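Local structure of uncharacterized protein (Legionella longbeachae NSW150, 4JZA) at residues A[478-492]-A[505-517]. The protein probably removes the 3-phosphate from phosphoinositides, and may thereby act on host lipids during infection. Residues are numbered along the deposited sequence; the frame is centred on the assembly and turned at random.
Sequences QAYDKDSQSLLVTAK and LDQYQSVLESALG
Tyr508 and Ser484 meet through their first torsions: the tyrosine CG lies opposite its own backbone N (chi1 -177°), which carries the ring across to helix 482-492, while the serine OG stays beside its backbone N and opposite the carbonyl carbon. Ser484 OG donates to Tyr508 OH at 3.0 Å. The phenol is also hydrogen-bonded to Glu535 of helix 524-542, so two partners fix its position and satisfy a buried oxygen. Around the ring, Leu488 CG sits at the edge, in its plane, 3.9 Å from Tyr508 CD2.

The axes of helix 482-492 and helix 505-513 run antiparallel at 163° and come no closer than 11.1 Å, the geometry of a helical hairpin whose gap is filled by side chains. This hairpin comes after the two-stranded antiparallel pair 469-470/474-475 and lies beside strand 462-465, an outermost strand of the mixed sheet, whose Asn464 touches Leu487 and Tyr508; helix 524-542 closes over Leu487 and Ala491.

Toward the C-terminus of helix 482-492, Leu505 sets its two branches against the last turn, CD2 3.7 Å from Ala491 CB and CD1 close to Lys492 CA. Beside it, Leu488 CD1 packs 3.7 Å from Gln509 NE2, the two side chains crossing at about a right angle.

At the other end, the turn 478-481 brings Ala479 against the C-terminal end of segment 505-517: its CB is 3.7 Å from CG of Leu516, which follows the helix, and Ala479 CA makes a C-H...O contact of 3.4 Å with Leu512 O, which also accepts from Arg527. Asp481 then N-caps helix 482-492, OD1 accepting from Asp483 N at 3.2 Å with an N-H...O angle of 136°.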
loop_
_atom_site.group_PDB
_atom_site.type_symbol
_atom_site.label_atom_id
_atom_site.label_comp_id
_atom_site.label_asym_id
_atom_site.label_seq_id
_atom_site.Cartn_x
_atom_site.Cartn_y
_atom_site.Cartn_z
ATOM N N GLN A 478 -4.033 -25.544 18.876
ATOM C CA GLN A 478 -4.106 -26.873 19.450
ATOM C C GLN A 478 -4.501 -26.805 20.914
ATOM O O GLN A 478 -4.273 -25.802 21.575
ATOM C CB GLN A 478 -2.775 -27.601 19.284
ATOM C CG GLN A 478 -2.343 -27.786 17.841
ATOM C CD GLN A 478 -3.304 -28.646 17.044
ATOM O OE1 GLN A 478 -3.327 -29.862 17.185
ATOM N NE2 GLN A 478 -4.094 -28.016 16.191
ATOM N N ALA A 479 -5.082 -27.882 21.420
ATOM C CA ALA A 479 -5.461 -27.963 22.818
ATOM C C ALA A 479 -4.220 -27.867 23.687
ATOM O O ALA A 479 -4.239 -27.280 24.761
ATOM C CB ALA A 479 -6.201 -29.256 23.087
ATOM N N TYR A 480 -3.142 -28.457 23.197
ATOM C CA TYR A 480 -1.910 -28.652 23.941
ATOM C C TYR A 480 -0.892 -27.532 23.722
ATOM O O TYR A 480 0.280 -27.681 24.047
ATOM C CB TYR A 480 -1.296 -30.001 23.573
ATOM C CG TYR A 480 -0.836 -30.086 22.138
ATOM C CD1 TYR A 480 0.446 -29.703 21.780
ATOM C CD2 TYR A 480 -1.681 -30.541 21.142
ATOM C CE1 TYR A 480 0.873 -29.771 20.472
ATOM C CE2 TYR A 480 -1.262 -30.616 19.830
ATOM C CZ TYR A 480 0.016 -30.229 19.501
ATOM O OH TYR A 480 0.444 -30.294 18.195
ATOM N N ASP A 481 -1.340 -26.422 23.151
ATOM C CA ASP A 481 -0.454 -25.342 22.739
ATOM C C ASP A 481 0.373 -24.791 23.894
ATOM O O ASP A 481 -0.138 -24.525 24.975
ATOM C CB ASP A 481 -1.299 -24.211 22.156
ATOM C CG ASP A 481 -0.498 -23.255 21.315
ATOM O OD1 ASP A 481 0.109 -22.328 21.878
ATOM O OD2 ASP A 481 -0.485 -23.425 20.083
ATOM N N LYS A 482 1.662 -24.613 23.636
ATOM C CA LYS A 482 2.619 -24.209 24.651
ATOM C C LYS A 482 2.375 -22.832 25.237
ATOM O O LYS A 482 2.468 -22.641 26.441
ATOM C CB LYS A 482 4.024 -24.256 24.068
ATOM C CG LYS A 482 4.890 -25.368 24.624
ATOM C CD LYS A 482 6.161 -25.558 23.814
ATOM C CE LYS A 482 6.809 -24.235 23.441
ATOM N NZ LYS A 482 7.995 -23.927 24.283
ATOM N N ASP A 483 2.058 -21.871 24.384
ATOM C CA ASP A 483 1.859 -20.508 24.829
ATOM C C ASP A 483 0.595 -20.313 25.619
ATOM O O ASP A 483 0.505 -19.372 26.420
ATOM C CB ASP A 483 1.824 -19.566 23.653
ATOM C CG ASP A 483 3.154 -19.470 22.959
ATOM O OD1 ASP A 483 4.168 -19.040 23.577
ATOM O OD2 ASP A 483 3.163 -19.812 21.772
ATOM N N SER A 484 -0.386 -21.174 25.375
ATOM C CA SER A 484 -1.569 -21.253 26.233
ATOM C C SER A 484 -1.209 -21.758 27.641
ATOM O O SER A 484 -1.629 -21.170 28.649
ATOM C CB SER A 484 -2.620 -22.133 25.585
ATOM O OG SER A 484 -3.080 -21.521 24.403
ATOM N N GLN A 485 -0.403 -22.812 27.716
ATOM C CA GLN A 485 0.079 -23.253 29.021
ATOM C C GLN A 485 0.805 -22.137 29.760
ATOM O O GLN A 485 0.499 -21.919 30.928
ATOM C CB GLN A 485 0.973 -24.507 28.953
ATOM C CG GLN A 485 0.397 -25.715 28.192
ATOM C CD GLN A 485 -1.052 -26.045 28.541
ATOM O OE1 GLN A 485 -1.502 -25.805 29.658
ATOM N NE2 GLN A 485 -1.774 -26.630 27.592
ATOM N N SER A 486 1.738 -21.422 29.125
ATOM C CA SER A 486 2.461 -20.397 29.882
ATOM C C SER A 486 1.466 -19.371 30.330
ATOM O O SER A 486 1.618 -18.833 31.436
ATOM C CB SER A 486 3.550 -19.631 29.126
ATOM O OG SER A 486 3.996 -20.294 27.983
ATOM N N LEU A 487 0.463 -19.080 29.489
ATOM C CA LEU A 487 -0.511 -18.087 29.892
ATOM C C LEU A 487 -1.317 -18.586 31.111
ATOM O O LEU A 487 -1.432 -17.850 32.098
ATOM C CB LEU A 487 -1.412 -17.654 28.754
ATOM C CG LEU A 487 -2.047 -16.259 28.916
ATOM C CD1 LEU A 487 -3.012 -15.944 27.807
ATOM C CD2 LEU A 487 -2.835 -16.110 30.188
ATOM N N LEU A 488 -1.850 -19.812 31.070
ATOM C CA LEU A 488 -2.514 -20.390 32.265
ATOM C C LEU A 488 -1.619 -20.427 33.517
ATOM O O LEU A 488 -2.023 -20.042 34.612
ATOM C CB LEU A 488 -3.000 -21.813 31.989
ATOM C CG LEU A 488 -4.400 -21.846 31.423
ATOM C CD1 LEU A 488 -4.699 -23.208 30.832
ATOM C CD2 LEU A 488 -5.417 -21.474 32.485
ATOM N N VAL A 489 -0.399 -20.899 33.349
ATOM C CA VAL A 489 0.500 -20.951 34.457
ATOM C C VAL A 489 0.725 -19.547 35.020
ATOM O O VAL A 489 0.538 -19.337 36.212
ATOM C CB VAL A 489 1.799 -21.668 34.062
ATOM C CG1 VAL A 489 2.892 -21.411 35.107
ATOM C CG2 VAL A 489 1.499 -23.152 33.880
ATOM N N THR A 490 1.083 -18.595 34.170
ATOM C CA THR A 490 1.333 -17.211 34.612
ATOM C C THR A 490 0.100 -16.574 35.253
ATOM O O THR A 490 0.195 -15.831 36.256
ATOM C CB THR A 490 1.778 -16.303 33.460
ATOM O OG1 THR A 490 2.829 -16.926 32.714
ATOM C CG2 THR A 490 2.291 -14.991 33.971
ATOM N N ALA A 491 -1.060 -16.868 34.701
ATOM C CA ALA A 491 -2.255 -16.199 35.169
ATOM C C ALA A 491 -2.823 -16.819 36.429
ATOM O O ALA A 491 -3.455 -16.125 37.207
ATOM C CB ALA A 491 -3.305 -16.136 34.079
ATOM N N LYS A 492 -2.605 -18.107 36.653
ATOM C CA LYS A 492 -3.025 -18.708 37.931
ATOM C C LYS A 492 -2.366 -18.063 39.140
ATOM O O LYS A 492 -3.028 -17.838 40.163
ATOM C CB LYS A 492 -2.796 -20.204 37.956
ATOM C CG LYS A 492 -3.840 -20.928 37.129
ATOM C CD LYS A 492 -3.806 -22.444 37.300
ATOM C CE LYS A 492 -3.831 -23.151 35.957
ATOM N NZ LYS A 492 -4.776 -24.288 35.967
ATOM N N LEU A 505 -10.260 -18.161 33.904
ATOM C CA LEU A 505 -9.277 -19.263 33.710
ATOM C C LEU A 505 -9.965 -20.625 33.512
ATOM O O LEU A 505 -9.537 -21.406 32.685
ATOM C CB LEU A 505 -8.231 -19.335 34.838
ATOM C CG LEU A 505 -7.485 -18.038 35.148
ATOM C CD1 LEU A 505 -6.610 -18.155 36.382
ATOM C CD2 LEU A 505 -6.635 -17.656 33.960
ATOM N N ASP A 506 -11.052 -20.878 34.213
ATOM C CA ASP A 506 -11.759 -22.145 34.048
ATOM C C ASP A 506 -12.270 -22.252 32.614
ATOM O O ASP A 506 -12.049 -23.249 31.920
ATOM C CB ASP A 506 -12.943 -22.276 35.033
ATOM C CG ASP A 506 -12.495 -22.370 36.502
ATOM O OD1 ASP A 506 -11.397 -22.910 36.751
ATOM O OD2 ASP A 506 -13.228 -21.874 37.398
ATOM N N GLN A 507 -12.960 -21.204 32.182
ATOM C CA GLN A 507 -13.476 -21.113 30.826
ATOM C C GLN A 507 -12.396 -21.287 29.757
ATOM O O GLN A 507 -12.573 -22.047 28.825
ATOM C CB GLN A 507 -14.204 -19.779 30.637
ATOM C CG GLN A 507 -15.654 -19.865 30.992
ATOM C CD GLN A 507 -16.308 -21.077 30.304
ATOM O OE1 GLN A 507 -17.039 -21.825 30.935
ATOM N NE2 GLN A 507 -16.027 -21.284 29.013
ATOM N N TYR A 508 -11.278 -20.594 29.899
ATOM C CA TYR A 508 -10.188 -20.680 28.927
ATOM C C TYR A 508 -9.630 -22.094 28.844
ATOM O O TYR A 508 -9.330 -22.570 27.761
ATOM C CB TYR A 508 -9.077 -19.708 29.308
ATOM C CG TYR A 508 -7.892 -19.633 28.337
ATOM C CD1 TYR A 508 -8.029 -19.066 27.092
ATOM C CD2 TYR A 508 -6.640 -20.100 28.697
ATOM C CE1 TYR A 508 -6.968 -18.990 26.216
ATOM C CE2 TYR A 508 -5.571 -20.014 27.838
ATOM C CZ TYR A 508 -5.733 -19.447 26.591
ATOM O OH TYR A 508 -4.668 -19.344 25.719
ATOM N N GLN A 509 -9.448 -22.751 29.996
ATOM C CA GLN A 509 -9.014 -24.141 30.029
ATOM C C GLN A 509 -10.000 -24.992 29.248
ATOM O O GLN A 509 -9.619 -25.846 28.448
ATOM C CB GLN A 509 -8.978 -24.602 31.464
ATOM C CG GLN A 509 -8.539 -26.034 31.675
ATOM C CD GLN A 509 -7.090 -26.095 32.083
ATOM O OE1 GLN A 509 -6.727 -25.664 33.202
ATOM N NE2 GLN A 509 -6.235 -26.608 31.178
ATOM N N SER A 510 -11.284 -24.759 29.502
ATOM C CA SER A 510 -12.360 -25.562 28.899
ATOM C C SER A 510 -12.469 -25.437 27.372
ATOM O O SER A 510 -12.617 -26.397 26.642
ATOM C CB SER A 510 -13.689 -25.154 29.527
ATOM O OG SER A 510 -14.760 -25.846 28.917
ATOM N N VAL A 511 -12.420 -24.216 26.893
ATOM C CA VAL A 511 -12.455 -23.959 25.473
ATOM C C VAL A 511 -11.206 -24.547 24.793
ATOM O O VAL A 511 -11.294 -25.220 23.787
ATOM C CB VAL A 511 -12.609 -22.444 25.231
ATOM C CG1 VAL A 511 -12.517 -22.150 23.773
ATOM C CG2 VAL A 511 -13.959 -21.972 25.773
ATOM N N LEU A 512 -10.042 -24.318 25.355
ATOM C CA LEU A 512 -8.820 -24.936 24.857
ATOM C C LEU A 512 -8.966 -26.447 24.695
ATOM O O LEU A 512 -8.584 -26.993 23.667
ATOM C CB LEU A 512 -7.690 -24.683 25.836
ATOM C CG LEU A 512 -6.343 -24.343 25.252
ATOM C CD1 LEU A 512 -6.071 -22.894 25.588
ATOM C CD2 LEU A 512 -5.270 -25.207 25.884
ATOM N N GLU A 513 -9.529 -27.121 25.713
ATOM C CA GLU A 513 -9.657 -28.599 25.715
ATOM C C GLU A 513 -10.764 -29.141 24.800
ATOM O O GLU A 513 -10.692 -30.286 24.334
ATOM C CB GLU A 513 -9.836 -29.143 27.141
ATOM C CG GLU A 513 -8.539 -29.233 27.943
ATOM C CD GLU A 513 -8.756 -29.768 29.361
ATOM O OE1 GLU A 513 -9.752 -30.497 29.582
ATOM O OE2 GLU A 513 -7.945 -29.442 30.261
ATOM N N SER A 514 -11.755 -28.293 24.517
ATOM C CA SER A 514 -12.924 -28.654 23.727
ATOM C C SER A 514 -12.595 -29.239 22.368
ATOM O O SER A 514 -13.440 -29.900 21.775
ATOM C CB SER A 514 -13.805 -27.443 23.515
ATOM O OG SER A 514 -13.199 -26.619 22.547
ATOM N N ALA A 515 -11.389 -28.987 21.870
ATOM C CA ALA A 515 -10.922 -29.565 20.602
ATOM C C ALA A 515 -10.650 -31.088 20.640
ATOM O O ALA A 515 -10.736 -31.747 19.612
ATOM C CB ALA A 515 -9.666 -28.836 20.122
ATOM N N LEU A 516 -10.315 -31.638 21.806
ATOM C CA LEU A 516 -9.877 -33.030 21.890
ATOM C C LEU A 516 -11.020 -33.984 21.605
ATOM O O LEU A 516 -10.847 -34.953 20.861
ATOM C CB LEU A 516 -9.264 -33.302 23.255
ATOM C CG LEU A 516 -8.002 -32.473 23.487
ATOM C CD1 LEU A 516 -7.503 -32.591 24.922
ATOM C CD2 LEU A 516 -6.909 -32.849 22.487
ATOM N N GLY A 517 -12.189 -33.699 22.179
ATOM C CA GLY A 517 -13.382 -34.522 21.951
ATOM C C GLY A 517 -13.894 -34.241 20.561
ATOM O O GLY A 517 -13.685 -33.158 20.038
#